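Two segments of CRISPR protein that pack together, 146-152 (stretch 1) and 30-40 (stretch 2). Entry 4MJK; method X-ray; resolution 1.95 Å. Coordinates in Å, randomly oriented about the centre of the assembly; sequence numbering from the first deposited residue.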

# COMPACT_ATOMS: atom_id res chain seq x y z
N LYS A 146 -17.07 5.14 -12.97
CA LYS A 146 -16.89 3.69 -13.02
C LYS A 146 -15.43 3.22 -13.01
O LYS A 146 -15.12 2.05 -13.27
CB LYS A 146 -17.60 3.13 -14.25
CG LYS A 146 -19.13 3.26 -14.21
CD LYS A 146 -19.74 2.57 -15.43
CE LYS A 146 -21.26 2.55 -15.39
NZ LYS A 146 -21.83 3.91 -15.62
N ILE A 147 -14.52 4.14 -12.73
CA ILE A 147 -13.11 3.80 -12.67
C ILE A 147 -12.81 3.12 -11.32
O ILE A 147 -13.04 3.72 -10.27
CB ILE A 147 -12.25 5.05 -12.84
CG1 ILE A 147 -12.41 5.61 -14.26
CG2 ILE A 147 -10.77 4.75 -12.53
CD1 ILE A 147 -11.80 6.99 -14.45
N HIS A 148 -12.29 1.89 -11.37
CA HIS A 148 -12.04 1.09 -10.16
C HIS A 148 -10.56 0.73 -9.98
O HIS A 148 -10.17 0.22 -8.92
CB HIS A 148 -12.84 -0.22 -10.17
CG HIS A 148 -14.32 -0.02 -10.28
ND1 HIS A 148 -15.02 0.83 -9.45
CD2 HIS A 148 -15.23 -0.55 -11.13
CE1 HIS A 148 -16.30 0.81 -9.78
NE2 HIS A 148 -16.45 -0.02 -10.79
N ARG A 149 -9.76 0.98 -11.01
CA ARG A 149 -8.32 0.82 -10.85
C ARG A 149 -7.54 1.78 -11.73
O ARG A 149 -7.95 2.12 -12.83
CB ARG A 149 -7.89 -0.62 -11.12
CG ARG A 149 -8.20 -1.10 -12.51
CD ARG A 149 -6.93 -1.50 -13.20
NE ARG A 149 -7.19 -2.32 -14.37
CZ ARG A 149 -6.27 -3.07 -14.96
NH1 ARG A 149 -5.03 -3.10 -14.48
NH2 ARG A 149 -6.58 -3.79 -16.03
N ILE A 150 -6.41 2.24 -11.21
CA ILE A 150 -5.52 3.09 -11.98
C ILE A 150 -4.12 2.51 -11.84
O ILE A 150 -3.50 2.62 -10.78
CB ILE A 150 -5.57 4.54 -11.49
CG1 ILE A 150 -6.98 5.10 -11.71
CG2 ILE A 150 -4.52 5.39 -12.23
CD1 ILE A 150 -7.23 6.45 -11.06
N GLY A 151 -3.64 1.87 -12.89
CA GLY A 151 -2.40 1.12 -12.80
C GLY A 151 -2.71 -0.36 -12.86
O GLY A 151 -3.60 -0.77 -13.59
N SER A 152 -1.99 -1.14 -12.06
CA SER A 152 -2.13 -2.59 -12.01
C SER A 152 -3.46 -3.00 -11.40
O SER A 152 -4.15 -2.17 -10.80
CB SER A 152 -1.03 -3.17 -11.12
OG SER A 152 -1.30 -2.86 -9.76
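Stretch 2 30-40: YPPPTTFLGAV

A helix can pack against an irregular segment when the bumps of one surface meet hollows in the other. The pairing of residues 146-152 with 30-40 illustrates the point on a small scale, burying 349 Å² in all. The first stretch forms neither helix nor strand. The second enters as an extended, proline-rich lead-in, with P32 at the N-cap position, and then turns into a helix that begins at P33 and continues beyond V40. Backbone hydrogen bonds such as F36 N to P32 O (3.1 Å) and L37 N to P33 O (2.9 Å) establish the first turns.

The two segments, parts of one chain, run in opposing senses across the contact. I147 meets A39 and V40, well along the helix, whereas I150 and G151 lie beside P31 and T35, nearer its start. The CA atoms of I150 and A39 are 5.8 Å apart and those of G151 and T35 are 6.0 Å apart. T35 and A39 are one helical turn apart, and both direct their CA-to-CB bonds toward the loop.

I150 is the principal bump, covered more extensively than any other residue here. Its side chain enters a hollow lined by the lead-in and the helix: I150 CG2 lies 3.8 Å from P31 CB and 4.0 Å from T35 CG2, I150 CD1 reaches to 4.0 Å from F36 CD1, and I150 CG1 sits 4.2 Å from A39 CB. The approach to the F36 ring is oblique. The CA-to-CB bond of F36 points sideways to the loop; with chi1 in the t well, the end of the side chain comes nearer to it.

A39 supplies the complementary small bump. A39 CB fits among I147, R149 and I150, 4.1 Å from I147 CG2 and 3.4 Å from the backbone R149 O. Farther along, I147 CD1 touches V40 CG2 at 4.1 Å, although the CA-to-CB bond of V40 points away from the loop.

At the other end, G151 presents bare backbone to the methyl of T35, with G151 N 3.4 Å from T35 CG2. Its phi/psi of 109/-141° would jam a CB against the preceding carbonyl oxygen, so the conformation by itself calls for glycine. No direct hydrogen bond joins the stretches. Instead, a water accepts from G151 N at 3.0 Å and donates to T35 O at 3.1 Å, adding a polar bridge to a contact made largely by apolar side chains.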

# COMPACT_ATOMS: atom_id res chain seq x y z
N TYR A 30 3.61 9.80 -9.05
CA TYR A 30 2.18 9.73 -9.36
C TYR A 30 1.84 8.81 -10.52
O TYR A 30 2.68 8.54 -11.36
CB TYR A 30 1.64 11.12 -9.72
CG TYR A 30 1.62 12.07 -8.57
CD1 TYR A 30 0.65 11.96 -7.57
CD2 TYR A 30 2.57 13.09 -8.46
CE1 TYR A 30 0.64 12.83 -6.50
CE2 TYR A 30 2.56 13.96 -7.39
CZ TYR A 30 1.58 13.83 -6.41
OH TYR A 30 1.54 14.68 -5.32
N PRO A 31 0.59 8.35 -10.59
CA PRO A 31 0.20 7.56 -11.77
C PRO A 31 0.41 8.38 -13.04
O PRO A 31 -0.03 9.53 -13.09
CB PRO A 31 -1.30 7.33 -11.56
CG PRO A 31 -1.49 7.42 -10.09
CD PRO A 31 -0.54 8.53 -9.66
N PRO A 32 1.09 7.81 -14.04
CA PRO A 32 1.29 8.53 -15.30
C PRO A 32 -0.04 8.92 -15.96
O PRO A 32 -1.05 8.23 -15.78
CB PRO A 32 2.04 7.52 -16.17
CG PRO A 32 2.78 6.65 -15.16
CD PRO A 32 1.80 6.51 -14.01
N PRO A 33 -0.04 10.03 -16.71
CA PRO A 33 -1.28 10.45 -17.37
C PRO A 33 -1.79 9.45 -18.41
O PRO A 33 -3.00 9.35 -18.58
CB PRO A 33 -0.91 11.81 -18.01
CG PRO A 33 0.58 11.82 -18.08
CD PRO A 33 1.05 11.00 -16.89
N THR A 34 -0.92 8.70 -19.09
CA THR A 34 -1.45 7.68 -20.00
C THR A 34 -2.09 6.54 -19.21
O THR A 34 -2.97 5.84 -19.72
CB THR A 34 -0.42 7.11 -20.97
OG1 THR A 34 0.75 6.67 -20.26
CG2 THR A 34 -0.01 8.18 -22.00
N THR A 35 -1.64 6.35 -17.97
CA THR A 35 -2.22 5.32 -17.10
C THR A 35 -3.64 5.72 -16.69
O THR A 35 -4.56 4.89 -16.72
CB THR A 35 -1.32 5.03 -15.88
OG1 THR A 35 -0.05 4.55 -16.33
CG2 THR A 35 -1.95 3.98 -14.97
N PHE A 36 -3.82 6.98 -16.32
CA PHE A 36 -5.13 7.51 -16.00
C PHE A 36 -6.04 7.44 -17.23
O PHE A 36 -7.20 7.04 -17.12
CB PHE A 36 -5.05 8.96 -15.53
CG PHE A 36 -6.38 9.51 -15.10
CD1 PHE A 36 -6.81 9.38 -13.79
CD2 PHE A 36 -7.22 10.11 -16.03
CE1 PHE A 36 -8.04 9.87 -13.40
CE2 PHE A 36 -8.45 10.60 -15.63
CZ PHE A 36 -8.87 10.48 -14.32
N LEU A 37 -5.51 7.84 -18.38
CA LEU A 37 -6.29 7.77 -19.63
C LEU A 37 -6.65 6.33 -20.00
O LEU A 37 -7.73 6.08 -20.51
CB LEU A 37 -5.56 8.44 -20.79
CG LEU A 37 -5.51 9.97 -20.73
CD1 LEU A 37 -4.64 10.53 -21.83
CD2 LEU A 37 -6.93 10.59 -20.80
N GLY A 38 -5.74 5.39 -19.76
CA GLY A 38 -6.02 3.98 -20.02
C GLY A 38 -7.17 3.48 -19.15
O GLY A 38 -7.94 2.62 -19.58
N ALA A 39 -7.28 4.00 -17.93
CA ALA A 39 -8.37 3.62 -17.04
C ALA A 39 -9.71 4.15 -17.56
O ALA A 39 -10.71 3.45 -17.53
CB ALA A 39 -8.11 4.11 -15.61
N VAL A 40 -9.71 5.40 -18.02
CA VAL A 40 -10.90 5.95 -18.68
C VAL A 40 -11.28 5.06 -19.87
O VAL A 40 -12.45 4.67 -20.03
CB VAL A 40 -10.67 7.40 -19.15
CG1 VAL A 40 -11.95 7.95 -19.80
CG2 VAL A 40 -10.25 8.28 -17.99
O HOH W 1 -4.94 2.07 -15.58